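Local coordinates for protein GTP binding regulator (PDB 1VR8) that is of uncertain function, though its fold resembles that of the Ran-binding protein Mog1p, consistent with its proposed role as a GTP binding regulator, at residues A[24-29]-A[131-136]; A[65-70]-A[113-118]. All blocks are in the same frame, centred on the assembly; numbering follows the deposited sequence. Where two conformers were deposited one is given.

Contact 1: residues A[24-29]-A[131-136]; sequences FVLETR and KHVYRV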
ATOM      1  N   PHE A  24      -3.365  -1.198 -11.633  1.00 24.60           N
ATOM      2  CA  PHE A  24      -4.230  -1.911 -12.571  1.00 24.51           C
ATOM      3  C   PHE A  24      -3.970  -3.406 -12.594  1.00 24.26           C
ATOM      4  O   PHE A  24      -4.884  -4.197 -12.805  1.00 24.09           O
ATOM      5  CB  PHE A  24      -4.093  -1.338 -13.980  1.00 25.48           C
ATOM      6  CG  PHE A  24      -4.524   0.114 -14.099  1.00 27.58           C
ATOM      7  CD1 PHE A  24      -5.774   0.517 -13.685  1.00 29.00           C
ATOM      8  CD2 PHE A  24      -3.683   1.057 -14.673  1.00 31.49           C
ATOM      9  CE1 PHE A  24      -6.179   1.842 -13.777  1.00 28.34           C
ATOM     10  CE2 PHE A  24      -4.088   2.415 -14.779  1.00 31.58           C
ATOM     11  CZ  PHE A  24      -5.334   2.788 -14.330  1.00 31.06           C
ATOM     12  N   VAL A  25      -2.733  -3.818 -12.312  1.00 23.34           N
ATOM     13  CA  VAL A  25      -2.410  -5.242 -12.305  1.00 19.83           C
ATOM     14  C   VAL A  25      -3.091  -6.017 -11.153  1.00 23.25           C
ATOM     15  O   VAL A  25      -3.171  -7.236 -11.157  1.00 24.19           O
ATOM     16  CB  VAL A  25      -0.860  -5.415 -12.277  1.00 24.44           C
ATOM     17  CG1 VAL A  25      -0.328  -5.125 -10.923  1.00 19.66           C
ATOM     18  CG2 VAL A  25      -0.449  -6.756 -12.772  1.00 28.09           C
ATOM     19  N   LEU A  26      -3.608  -5.286 -10.165  1.00 23.23           N
ATOM     20  CA  LEU A  26      -4.248  -5.930  -9.009  1.00 21.90           C
ATOM     21  C   LEU A  26      -5.696  -6.328  -9.246  1.00 23.03           C
ATOM     22  O   LEU A  26      -6.282  -7.048  -8.442  1.00 21.70           O
ATOM     23  CB  LEU A  26      -4.197  -5.004  -7.802  1.00 24.11           C
ATOM     24  CG  LEU A  26      -2.786  -4.638  -7.390  1.00 24.55           C
ATOM     25  CD1 LEU A  26      -2.849  -3.581  -6.316  1.00 26.48           C
ATOM     26  CD2 LEU A  26      -2.056  -5.881  -6.918  1.00 24.14           C
ATOM     27  N   GLU A  27      -6.304  -5.846 -10.319  1.00 22.60           N
ATOM     28  CA  GLU A  27      -7.699  -6.111 -10.553  1.00 24.16           C
ATOM     29  C   GLU A  27      -7.910  -7.606 -10.885  1.00 25.47           C
ATOM     30  O   GLU A  27      -7.109  -8.236 -11.582  1.00 25.17           O
ATOM     31  CB  GLU A  27      -8.247  -5.126 -11.632  1.00 27.11           C
ATOM     32  CG  GLU A  27      -9.708  -5.203 -11.797  1.00 32.06           C
ATOM     33  CD  GLU A  27     -10.290  -4.062 -12.600  1.00 31.49           C
ATOM     34  OE1 GLU A  27      -9.566  -3.497 -13.494  1.00 30.46           O
ATOM     35  OE2 GLU A  27     -11.483  -3.795 -12.368  1.00 29.58           O
ATOM     36  N   THR A  28      -8.974  -8.207 -10.348  1.00 21.82           N
ATOM     37  CA  THR A  28      -9.404  -9.531 -10.756  1.00 23.39           C
ATOM     38  C   THR A  28     -10.927  -9.493 -10.740  1.00 26.34           C
ATOM     39  O   THR A  28     -11.519  -8.470 -10.397  1.00 24.48           O
ATOM     40  CB  THR A  28      -8.956 -10.657  -9.795  1.00 26.31           C
ATOM     41  OG1 THR A  28      -9.674 -10.548  -8.571  1.00 27.22           O
ATOM     42  CG2 THR A  28      -7.458 -10.625  -9.491  1.00 26.14           C
ATOM     43  N   ARG A  29     -11.564 -10.611 -11.047  1.00 26.36           N
ATOM     44  CA  ARG A  29     -13.022 -10.656 -10.936  1.00 29.14           C
ATOM     45  C   ARG A  29     -13.501 -10.458  -9.492  1.00 27.95           C
ATOM     46  O   ARG A  29     -14.627 -10.057  -9.294  1.00 32.91           O
ATOM     47  CB  ARG A  29     -13.575 -11.959 -11.523  1.00 31.34           C
ATOM     48  CG  ARG A  29     -13.448 -13.177 -10.619  1.00 36.60           C
ATOM     49  N   LYS A 131      -2.827  -9.532   1.290  1.00 23.64           N
ATOM     50  CA  LYS A 131      -2.273 -10.816   0.874  1.00 23.91           C
ATOM     51  C   LYS A 131      -2.330 -10.981  -0.649  1.00 26.72           C
ATOM     52  O   LYS A 131      -1.404 -11.486  -1.273  1.00 22.69           O
ATOM     53  CB  LYS A 131      -2.989 -11.979   1.556  1.00 26.00           C
ATOM     54  CG  LYS A 131      -2.267 -13.294   1.460  1.00 30.43           C
ATOM     55  CD  LYS A 131      -0.780 -13.186   1.894  1.00 34.16           C
ATOM     56  CE  LYS A 131      -0.182 -14.559   2.271  1.00 36.38           C
ATOM     57  NZ  LYS A 131       1.279 -14.528   2.644  1.00 33.39           N
ATOM     58  N   HIS A 132      -3.440 -10.547  -1.235  1.00 23.09           N
ATOM     59  CA  HIS A 132      -3.560 -10.491  -2.705  1.00 24.23           C
ATOM     60  C   HIS A 132      -2.445  -9.632  -3.328  1.00 21.70           C
ATOM     61  O   HIS A 132      -1.769 -10.055  -4.267  1.00 24.21           O
ATOM     62  CB  HIS A 132      -4.939  -9.982  -3.117  1.00 25.10           C
ATOM     63  CG  HIS A 132      -5.065  -9.711  -4.593  1.00 23.56           C
ATOM     64  ND1 HIS A 132      -4.987 -10.700  -5.546  1.00 23.14           N
ATOM     65  CD2 HIS A 132      -5.276  -8.559  -5.265  1.00 22.60           C
ATOM     66  CE1 HIS A 132      -5.130 -10.166  -6.749  1.00 24.02           C
ATOM     67  NE2 HIS A 132      -5.315  -8.866  -6.608  1.00 22.38           N
ATOM     68  N   VAL A 133      -2.277  -8.417  -2.823  1.00 22.94           N
ATOM     69  CA  VAL A 133      -1.250  -7.516  -3.320  1.00 25.23           C
ATOM     70  C   VAL A 133       0.134  -8.178  -3.197  1.00 24.47           C
ATOM     71  O   VAL A 133       0.923  -8.184  -4.145  1.00 23.14           O
ATOM     72  CB  VAL A 133      -1.255  -6.182  -2.561  1.00 24.16           C
ATOM     73  CG1 VAL A 133      -0.098  -5.337  -2.982  1.00 24.85           C
ATOM     74  CG2 VAL A 133      -2.590  -5.413  -2.757  1.00 24.97           C
ATOM     75  N   TYR A 134       0.421  -8.751  -2.029  1.00 24.38           N
ATOM     76  CA  TYR A 134       1.665  -9.502  -1.840  1.00 23.75           C
ATOM     77  C   TYR A 134       1.894 -10.580  -2.919  1.00 24.73           C
ATOM     78  O   TYR A 134       2.979 -10.709  -3.482  1.00 24.80           O
ATOM     79  CB  TYR A 134       1.628 -10.198  -0.466  1.00 25.22           C
ATOM     80  CG  TYR A 134       1.852  -9.317   0.747  1.00 23.74           C
ATOM     81  CD1 TYR A 134       2.015  -7.938   0.668  1.00 24.22           C
ATOM     82  CD2 TYR A 134       1.873  -9.908   2.004  1.00 25.50           C
ATOM     83  CE1 TYR A 134       2.246  -7.179   1.831  1.00 27.26           C
ATOM     84  CE2 TYR A 134       2.080  -9.164   3.146  1.00 27.00           C
ATOM     85  CZ  TYR A 134       2.262  -7.828   3.058  1.00 28.46           C
ATOM     86  OH  TYR A 134       2.467  -7.145   4.234  1.00 30.31           O
ATOM     87  N   ARG A 135       0.877 -11.398  -3.134  1.00 22.87           N
ATOM     88  CA  ARG A 135       0.943 -12.489  -4.089  1.00 23.35           C
ATOM     89  C   ARG A 135       1.157 -12.005  -5.536  1.00 24.29           C
ATOM     90  O   ARG A 135       1.965 -12.597  -6.279  1.00 22.05           O
ATOM     91  CB  ARG A 135      -0.284 -13.353  -3.943  1.00 26.03           C
ATOM     92  CG  ARG A 135      -0.188 -14.160  -2.649  1.00 27.04           C
ATOM     93  CD  ARG A 135      -1.422 -14.916  -2.334  1.00 30.36           C
ATOM     94  NE  ARG A 135      -1.177 -15.843  -1.231  1.00 30.55           N
ATOM     95  CZ  ARG A 135      -2.141 -16.418  -0.525  1.00 34.51           C
ATOM     96  NH1 ARG A 135      -3.425 -16.127  -0.757  1.00 32.69           N
ATOM     97  NH2 ARG A 135      -1.829 -17.273   0.430  1.00 33.11           N
ATOM     98  N   VAL A 136       0.496 -10.917  -5.923  1.00 21.76           N
ATOM     99  CA  VAL A 136       0.666 -10.418  -7.302  1.00 22.69           C
ATOM    100  C   VAL A 136       2.087  -9.875  -7.488  1.00 22.69           C
ATOM    101  O   VAL A 136       2.782 -10.219  -8.446  1.00 23.01           O
ATOM    102  CB  VAL A 136      -0.385  -9.358  -7.632  1.00 22.00           C
ATOM    103  CG1 VAL A 136      -0.114  -8.709  -8.968  1.00 20.93           C
ATOM    104  CG2 VAL A 136      -1.770  -9.985  -7.599  1.00 23.34           C
TER
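L26 is the residue on which the loop 24-29 rests against helix 126-138, and its two methyl groups divide the work. With CG anti to the carbonyl carbon (chi1 -60°), the branch crosses the helix surface obliquely: CD1 meets V133 CG2 at 4.0 Å, while CD2 settles on V136 CB at 3.9 Å. V136 lies one turn after H132, with CG1 anti to its backbone N; that methyl also slides past V25 CG1, 4.1 Å away. Y137 of the same helix touches V25 and L26, extending the apolar surface.

The polar half belongs to H132. Its CG stands anti to the backbone N (chi1 172°), which carries the imidazole out to the loop, where NE2 donates a hydrogen bond of 2.8 Å to L26 O. The bond is nearly straight, lies close to the ring plane and uses a lone pair of the carbonyl of L26, the third residue of a type I turn running from F24 to E27. Tip to tip with the ring comes T28, its CG2 3.6 Å from H132 CE1, while T28 OG1 turns to D30 N. Y31 stacks on the imidazole, and ND1 is hydrogen-bonded to a glycerol. An alanine here in place of H132 would remove the imidazole that bonds L26 O and touches T28 CG2, and would probably loosen the loop from the helix.

Alongside the apolar contacts of L26, the loop thus offers a main-chain acceptor and the helix a side-chain donor, a bond that needs the ring protonated at NE2; any positive charge on the ring would be expected to strengthen it.

Contact 2: residues A[65-70]-A[113-118]; sequences VYKGEE and RKNWLF. With AZI (azide ion), chain C.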
ATOM      1  N   VAL A  65      -0.879   4.546  -3.167  1.00 23.41           N
ATOM      2  CA  VAL A  65       0.409   4.180  -3.731  1.00 22.63           C
ATOM      3  C   VAL A  65       1.274   5.410  -3.967  1.00 23.22           C
ATOM      4  O   VAL A  65       0.816   6.415  -4.527  1.00 22.47           O
ATOM      5  CB  VAL A  65       0.289   3.550  -5.129  0.65 25.36           C
ATOM      6  CG1 VAL A  65       1.643   2.923  -5.533  0.65 21.95           C
ATOM      7  CG2 VAL A  65      -0.866   2.588  -5.194  0.65 28.47           C
ATOM      8  N   TYR A  66       2.544   5.288  -3.611  1.00 22.05           N
ATOM      9  CA  TYR A  66       3.561   6.289  -3.878  1.00 21.47           C
ATOM     10  C   TYR A  66       4.775   5.577  -4.464  1.00 21.49           C
ATOM     11  O   TYR A  66       5.171   4.514  -3.967  1.00 22.42           O
ATOM     12  CB  TYR A  66       3.964   7.038  -2.576  1.00 23.18           C
ATOM     13  CG  TYR A  66       5.285   7.781  -2.686  1.00 22.12           C
ATOM     14  CD1 TYR A  66       6.507   7.123  -2.473  1.00 23.22           C
ATOM     15  CD2 TYR A  66       5.318   9.139  -3.019  1.00 19.94           C
ATOM     16  CE1 TYR A  66       7.699   7.789  -2.615  1.00 23.97           C
ATOM     17  CE2 TYR A  66       6.529   9.825  -3.158  1.00 22.78           C
ATOM     18  CZ  TYR A  66       7.718   9.129  -2.943  1.00 22.87           C
ATOM     19  OH  TYR A  66       8.941   9.764  -3.062  1.00 25.74           O
ATOM     20  N   LYS A  67       5.347   6.148  -5.524  1.00 20.79           N
ATOM     21  CA  LYS A  67       6.600   5.681  -6.105  1.00 24.75           C
ATOM     22  C   LYS A  67       7.584   6.830  -6.038  1.00 25.33           C
ATOM     23  O   LYS A  67       7.288   7.934  -6.496  1.00 22.66           O
ATOM     24  CB  LYS A  67       6.411   5.313  -7.585  1.00 25.77           C
ATOM     25  CG  LYS A  67       7.680   4.802  -8.234  1.00 25.84           C
ATOM     26  CD  LYS A  67       7.470   4.407  -9.677  1.00 25.83           C
ATOM     27  CE  LYS A  67       8.776   3.829 -10.235  1.00 27.89           C
ATOM     28  NZ  LYS A  67       8.713   3.665 -11.711  1.00 28.81           N
ATOM     29  N   GLY A  68       8.779   6.579  -5.536  1.00 23.76           N
ATOM     30  CA  GLY A  68       9.799   7.591  -5.475  1.00 25.24           C
ATOM     31  C   GLY A  68      10.872   7.383  -4.426  1.00 25.17           C
ATOM     32  O   GLY A  68      10.854   6.403  -3.686  1.00 25.89           O
ATOM     33  N   GLU A  69      11.790   8.345  -4.370  1.00 26.00           N
ATOM     34  CA  GLU A  69      12.978   8.254  -3.519  1.00 28.57           C
ATOM     35  C   GLU A  69      12.717   8.566  -2.056  1.00 27.37           C
ATOM     36  O   GLU A  69      13.613   8.398  -1.219  1.00 26.12           O
ATOM     37  CB  GLU A  69      14.064   9.202  -4.029  1.00 29.45           C
ATOM     38  CG  GLU A  69      14.477   8.988  -5.475  1.00 35.99           C
ATOM     39  N   GLU A  70      11.518   9.020  -1.730  1.00 25.80           N
ATOM     40  CA  GLU A  70      11.215   9.427  -0.362  1.00 27.46           C
ATOM     41  C   GLU A  70      10.250   8.493   0.330  1.00 26.25           C
ATOM     42  O   GLU A  70       9.598   8.889   1.278  1.00 24.61           O
ATOM     43  CB  GLU A  70      10.650  10.841  -0.348  1.00 29.34           C
ATOM     44  CG  GLU A  70      11.556  11.882  -0.914  1.00 31.92           C
ATOM     45  CD  GLU A  70      11.006  13.283  -0.674  1.00 35.12           C
ATOM     46  OE1 GLU A  70       9.900  13.584  -1.195  1.00 39.42           O
ATOM     47  OE2 GLU A  70      11.687  14.059   0.044  1.00 41.22           O
ATOM     48  N   ARG A 113       9.325  -0.269   0.791  1.00 20.81           N
ATOM     49  CA  ARG A 113      10.571  -0.924   0.450  1.00 21.88           C
ATOM     50  C   ARG A 113      11.034  -0.348  -0.880  1.00 21.39           C
ATOM     51  O   ARG A 113      10.213  -0.005  -1.739  1.00 22.71           O
ATOM     52  CB  ARG A 113      10.405  -2.432   0.386  1.00 23.14           C
ATOM     53  CG  ARG A 113      11.743  -3.208   0.324  1.00 23.06           C
ATOM     54  CD  ARG A 113      11.493  -4.715   0.502  1.00 22.21           C
ATOM     55  NE  ARG A 113      12.723  -5.520   0.573  1.00 21.35           N
ATOM     56  CZ  ARG A 113      13.455  -5.907  -0.475  1.00 24.93           C
ATOM     57  NH1 ARG A 113      13.104  -5.565  -1.709  1.00 26.02           N
ATOM     58  NH2 ARG A 113      14.550  -6.640  -0.301  1.00 23.90           N
ATOM     59  N   LYS A 114      12.335  -0.238  -1.043  1.00 22.01           N
ATOM     60  CA  LYS A 114      12.931   0.376  -2.222  1.00 21.71           C
ATOM     61  C   LYS A 114      12.251   1.736  -2.499  1.00 23.73           C
ATOM     62  O   LYS A 114      12.273   2.606  -1.637  1.00 23.02           O
ATOM     63  CB  LYS A 114      12.857  -0.583  -3.430  1.00 23.01           C
ATOM     64  CG  LYS A 114      13.633  -1.908  -3.232  1.00 23.08           C
ATOM     65  CD  LYS A 114      15.119  -1.691  -3.085  1.00 24.37           C
ATOM     66  CE  LYS A 114      15.905  -3.029  -3.032  1.00 24.72           C
ATOM     67  NZ  LYS A 114      17.374  -2.797  -2.881  1.00 26.03           N
ATOM     68  N   ASN A 115      11.670   1.895  -3.691  1.00 22.42           N
ATOM     69  CA  ASN A 115      11.073   3.149  -4.126  1.00 22.96           C
ATOM     70  C   ASN A 115       9.529   3.113  -4.093  1.00 20.83           C
ATOM     71  O   ASN A 115       8.875   3.899  -4.790  1.00 23.13           O
ATOM     72  CB  ASN A 115      11.581   3.575  -5.507  1.00 25.15           C
ATOM     73  CG  ASN A 115      11.306   2.546  -6.599  1.00 27.50           C
ATOM     74  OD1 ASN A 115      11.300   1.344  -6.341  1.00 25.65           O
ATOM     75  ND2 ASN A 115      11.132   3.024  -7.845  1.00 24.52           N
ATOM     76  N   TRP A 116       8.957   2.273  -3.231  1.00 22.20           N
ATOM     77  CA  TRP A 116       7.521   2.100  -3.163  1.00 21.68           C
ATOM     78  C   TRP A 116       7.012   2.241  -1.737  1.00 22.28           C
ATOM     79  O   TRP A 116       7.635   1.764  -0.782  1.00 22.36           O
ATOM     80  CB  TRP A 116       7.123   0.696  -3.668  1.00 23.21           C
ATOM     81  CG  TRP A 116       7.376   0.504  -5.138  1.00 21.49           C
ATOM     82  CD1 TRP A 116       8.455  -0.113  -5.734  1.00 21.36           C
ATOM     83  CD2 TRP A 116       6.545   0.950  -6.195  1.00 21.10           C
ATOM     84  NE1 TRP A 116       8.346  -0.050  -7.087  1.00 24.92           N
ATOM     85  CE2 TRP A 116       7.187   0.608  -7.407  1.00 21.83           C
ATOM     86  CE3 TRP A 116       5.326   1.629  -6.245  1.00 24.55           C
ATOM     87  CZ2 TRP A 116       6.624   0.883  -8.654  1.00 22.95           C
ATOM     88  CZ3 TRP A 116       4.772   1.892  -7.473  1.00 24.56           C
ATOM     89  CH2 TRP A 116       5.426   1.531  -8.669  1.00 24.61           C
ATOM     90  N   LEU A 117       5.840   2.850  -1.616  1.00 21.88           N
ATOM     91  CA  LEU A 117       5.094   2.918  -0.361  1.00 21.06           C
ATOM     92  C   LEU A 117       3.642   2.609  -0.687  1.00 22.39           C
ATOM     93  O   LEU A 117       3.082   3.206  -1.600  1.00 21.71           O
ATOM     94  CB  LEU A 117       5.220   4.298   0.254  1.00 23.15           C
ATOM     95  CG  LEU A 117       4.186   4.709   1.307  1.00 25.00           C
ATOM     96  CD1 LEU A 117       4.238   3.855   2.529  1.00 27.66           C
ATOM     97  CD2 LEU A 117       4.422   6.170   1.645  1.00 26.92           C
ATOM     98  N   PHE A 118       3.052   1.686   0.063  1.00 21.58           N
ATOM     99  CA  PHE A 118       1.623   1.310  -0.077  1.00 22.47           C
ATOM    100  C   PHE A 118       0.903   1.499   1.231  1.00 23.91           C
ATOM    101  O   PHE A 118       1.475   1.229   2.295  1.00 22.22           O
ATOM    102  CB  PHE A 118       1.514  -0.164  -0.488  1.00 23.13           C
ATOM    103  CG  PHE A 118       2.065  -0.440  -1.870  1.00 23.44           C
ATOM    104  CD1 PHE A 118       1.287  -0.181  -2.989  1.00 26.57           C
ATOM    105  CD2 PHE A 118       3.348  -0.872  -2.045  1.00 25.10           C
ATOM    106  CE1 PHE A 118       1.774  -0.391  -4.249  1.00 27.26           C
ATOM    107  CE2 PHE A 118       3.863  -1.068  -3.323  1.00 25.68           C
ATOM    108  CZ  PHE A 118       3.068  -0.828  -4.417  1.00 25.70           C
TER
HETATM  109  N1  AZI C   2      18.403  -5.287  -2.359  1.00 40.98           N
HETATM  110  N2  AZI C   2      19.441  -5.646  -1.874  1.00 42.00           N
HETATM  111  N3  AZI C   2      20.247  -6.391  -1.381  1.00 37.00           N
HETATM  112  O   HOH W   1      12.506   5.256  -1.714  1.00 20.62           O
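Strands 59-67 and 116-122 run antiparallel, the axes of segments 65-67 and 116-118 coming within 4.8 Å, and the contact is dense where V65, Y66 and K67 pair with F118, L117 and W116. Y66 and L117 form the hydrogen-bonded pair: Y66 N to L117 O measures 2.9 Å, and L117 N returns a bond to Y66 O. On the face bearing V65 and K67, V65 CG1, anti to its backbone N, points the same way as its aromatic neighbours; it reaches F118 CE1 at 3.6 Å and lies in plane at the edge of the W116 indole. K67, fully extended, runs its methylenes along one indole face in a CH-pi contact, CG standing 4.0 Å from the centroid of the six-membered ring of W116, and sends NZ on to Y17 O. Helix 19-24 packs on this face. On the other, Y66 and L117 cross at about a right angle beneath helix 71-79.

In the antiparallel sheet of this Mog1p-like fold, strand 116-122 pairs with 59-67 on one edge and, through the type II' turn R113-W116, with 106-113 on the other.

The regular ladder ends at N115 and G68, still closely packed: G68 N bonds to N115 O at 2.8 Å, from above the carbonyl plane, and N115 ND2 lies beside K67 CE and bonds to E15 O. A CB on G68 would run into Y66 OH and, at phi 156°, press against K67 O. The loose side begins beyond. Y66 OH accepts E70 N at 3.0 Å just before helix 71-79, one water bridges G68 O and K114 O by donating to both, and exposed K114, bent at chi2, holds an azide ion, NZ to N1 2.7 Å.

Overall arrangement
Along the chain, contact 2 is nested within the span that contact 1 closes: 65-70 and 113-118 both fall between 24-29 and 131-136. The two centres lie 18 Å apart and the nearest atoms about 5 Å, without touching. Common elements bridge them. Helix 19-24, which leads into the loop of contact 1, packs on V65, K67 and W116 of contact 2, while Y137, which touches that loop, also meets the F118 ring of contact 2. Strand 116-122 leads directly to helix 126-138. Each contact borders a small molecule probably from the crystallisation liquor: glycerol at H132, and azide at K114 and I6 of the N-terminal tag; no active site is known to which either could be assigned.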